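Local coordinates for periplasmic protein-probably involved in high-affinity Fe2+ transport (Escherichia coli F11, PDB 5I0Y), which binds copper in the periplasm and probably takes part in high-affinity iron uptake, with its copper site required for iron transport, at residues B[113-118]-B[140-145]. The protein carries 1 engineered substitution. Numbering follows the deposited sequence. Where two conformers were deposited one is given.
Sequences TYHIEP and PFDVSY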
loop_
_atom_site.group_PDB
_atom_site.type_symbol
_atom_site.label_atom_id
_atom_site.label_comp_id
_atom_site.label_asym_id
_atom_site.label_seq_id
_atom_site.Cartn_x
_atom_site.Cartn_y
_atom_site.Cartn_z
ATOM N N THR B 113 17.210 2.703 13.778
ATOM C CA THR B 113 17.432 3.018 12.378
ATOM C C THR B 113 16.477 2.182 11.529
ATOM O O THR B 113 16.367 0.976 11.710
ATOM C CB THR B 113 18.896 2.792 11.978
ATOM O OG1 THR B 113 19.720 3.649 12.779
ATOM C CG2 THR B 113 19.153 3.131 10.486
ATOM N N TYR B 114 15.782 2.860 10.623
ATOM C CA TYR B 114 14.952 2.190 9.630
ATOM C C TYR B 114 15.704 2.132 8.315
ATOM O O TYR B 114 16.225 3.138 7.864
ATOM C CB TYR B 114 13.609 2.902 9.454
ATOM C CG TYR B 114 12.687 2.877 10.656
ATOM C CD1 TYR B 114 12.868 1.970 11.714
ATOM C CD2 TYR B 114 11.584 3.737 10.711
ATOM C CE1 TYR B 114 12.012 1.967 12.800
ATOM C CE2 TYR B 114 10.713 3.719 11.787
ATOM C CZ TYR B 114 10.933 2.838 12.829
ATOM O OH TYR B 114 10.073 2.778 13.910
ATOM N N HIS B 115 15.748 0.942 7.720
ATOM C CA HIS B 115 16.403 0.692 6.421
ATOM C C HIS B 115 15.334 0.563 5.381
ATOM O O HIS B 115 14.558 -0.396 5.424
ATOM C CB HIS B 115 17.239 -0.587 6.482
ATOM C CG HIS B 115 18.097 -0.698 7.724
ATOM N ND1 HIS B 115 19.168 0.102 7.935
ATOM C CD2 HIS B 115 18.013 -1.543 8.829
ATOM C CE1 HIS B 115 19.741 -0.215 9.106
ATOM N NE2 HIS B 115 19.036 -1.222 9.660
ATOM N N ILE B 116 15.249 1.542 4.477
ATOM C CA ILE B 116 14.095 1.670 3.574
ATOM C C ILE B 116 14.470 1.423 2.115
ATOM O O ILE B 116 15.444 1.986 1.600
ATOM C CB ILE B 116 13.466 3.061 3.746
ATOM C CG1 ILE B 116 13.113 3.249 5.217
ATOM C CG2 ILE B 116 12.193 3.197 2.911
ATOM C CD1 ILE B 116 12.612 4.616 5.561
ATOM N N GLU B 117 13.678 0.590 1.449
ATOM C CA GLU B 117 13.850 0.327 0.023
ATOM C C GLU B 117 12.581 0.749 -0.707
ATOM O O GLU B 117 11.485 0.625 -0.154
ATOM C CB GLU B 117 14.135 -1.162 -0.211
ATOM C CG GLU B 117 15.553 -1.540 0.176
ATOM C CD GLU B 117 15.732 -3.033 0.323
ATOM O OE1 GLU B 117 14.996 -3.649 1.120
ATOM O OE2 GLU B 117 16.620 -3.601 -0.345
ATOM N N PRO B 118 12.719 1.264 -1.939
ATOM C CA PRO B 118 11.598 1.873 -2.647
ATOM C C PRO B 118 10.567 0.858 -3.158
ATOM O O PRO B 118 10.822 -0.347 -3.170
ATOM C CB PRO B 118 12.277 2.619 -3.810
ATOM C CG PRO B 118 13.486 1.781 -4.082
ATOM C CD PRO B 118 13.967 1.361 -2.724
ATOM N N PRO B 140 17.860 3.065 -1.947
ATOM C CA PRO B 140 17.645 2.676 -0.552
ATOM C C PRO B 140 18.414 3.595 0.411
ATOM O O PRO B 140 19.515 4.075 0.093
ATOM C CB PRO B 140 18.169 1.229 -0.500
ATOM C CG PRO B 140 18.022 0.719 -1.900
ATOM C CD PRO B 140 18.266 1.914 -2.783
ATOM N N PHE B 141 17.832 3.863 1.568
ATOM C CA PHE B 141 18.441 4.777 2.524
ATOM C C PHE B 141 18.012 4.427 3.933
ATOM O O PHE B 141 16.987 3.729 4.156
ATOM C CB PHE B 141 18.094 6.233 2.195
ATOM C CG PHE B 141 16.634 6.591 2.423
ATOM C CD1 PHE B 141 16.242 7.274 3.570
ATOM C CD2 PHE B 141 15.657 6.267 1.475
ATOM C CE1 PHE B 141 14.910 7.599 3.791
ATOM C CE2 PHE B 141 14.317 6.600 1.695
ATOM C CZ PHE B 141 13.952 7.271 2.850
ATOM N N ASP B 142 18.778 4.949 4.884
ATOM C CA ASP B 142 18.477 4.849 6.298
ATOM C C ASP B 142 17.939 6.155 6.859
ATOM O O ASP B 142 18.297 7.244 6.408
ATOM C CB ASP B 142 19.746 4.530 7.096
ATOM C CG ASP B 142 20.184 3.079 7.000
ATOM O OD1 ASP B 142 19.504 2.242 6.363
ATOM O OD2 ASP B 142 21.228 2.765 7.600
ATOM N N VAL B 143 17.110 6.021 7.880
ATOM C CA VAL B 143 16.733 7.144 8.712
ATOM C C VAL B 143 16.831 6.722 10.173
ATOM O O VAL B 143 16.466 5.595 10.526
ATOM C CB VAL B 143 15.330 7.657 8.357
ATOM C CG1 VAL B 143 14.312 6.525 8.338
ATOM C CG2 VAL B 143 14.932 8.742 9.322
ATOM N N SER B 144 17.380 7.603 11.008
ATOM C CA SER B 144 17.581 7.286 12.430
ATOM C C SER B 144 16.846 8.194 13.396
ATOM O O SER B 144 16.551 9.364 13.083
ATOM C CB SER B 144 19.062 7.309 12.778
ATOM O OG SER B 144 19.743 6.282 12.086
ATOM N N TYR B 145 16.574 7.636 14.578
ATOM C CA TYR B 145 15.761 8.290 15.609
ATOM C C TYR B 145 16.376 7.991 16.953
ATOM O O TYR B 145 16.878 6.891 17.158
ATOM C CB TYR B 145 14.319 7.735 15.591
ATOM C CG TYR B 145 13.668 7.868 14.242
ATOM C CD1 TYR B 145 13.042 9.055 13.875
ATOM C CD2 TYR B 145 13.711 6.833 13.322
ATOM C CE1 TYR B 145 12.468 9.207 12.621
ATOM C CE2 TYR B 145 13.126 6.963 12.078
ATOM C CZ TYR B 145 12.519 8.154 11.730
ATOM O OH TYR B 145 11.939 8.297 10.496
#
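Y114 and I116 pair with V143 and F141 as antiparallel hydrogen-bonded pairs, the strand axes running at 161° and 4.6 Å apart at their closest. Each pair exchanges two N-H...O bonds. T113 faces S144, and H115 faces D142, as non-hydrogen-bonded pairs. There the side chains supply the bonds. H115 ND1 donates to D142 OD1 at 2.7 Å. The oxygen lies at the imidazole edge, near the ring plane, but the N-H reaches it from above the carboxylate plane. H115 NE2 bonds to T73 OG1, so both ring nitrogens are engaged and the ring's rotation is fixed. T113 OG1 and S144 OG share a hydrogen bond of 2.7 Å. T113 CG2, anti to its backbone N, rests 3.6 Å from D142 OD2.

The face bearing Y114, I116, F141 and V143 is mainly apolar and aromatic. I116 and F141 lie side by side and point the same way. I116 CB sits over one face of the F141 ring, toward the rim, and I116 CD1 reaches F141 CZ at 4.0 Å. I116 CD1 also meets V143 CG1 at 3.8 Å. The Y114 and Y145 rings meet obliquely, with CD2 of Y114 3.8 Å from CE2 of Y145. Y114 OH bonds to the backbone O of Q46, the engineered residue, and Y145 OH to the backbone O of L19.

This is antiparallel edge pairing in the beta sandwich. Strand 141-149 is outermost in its sheet within the chain, and strand 69-76 flanks strand 108-117 on its other side. Strands 6-14 and 17-24 pack against the mainly apolar face, with V12 touching V143 and L19 touching I116.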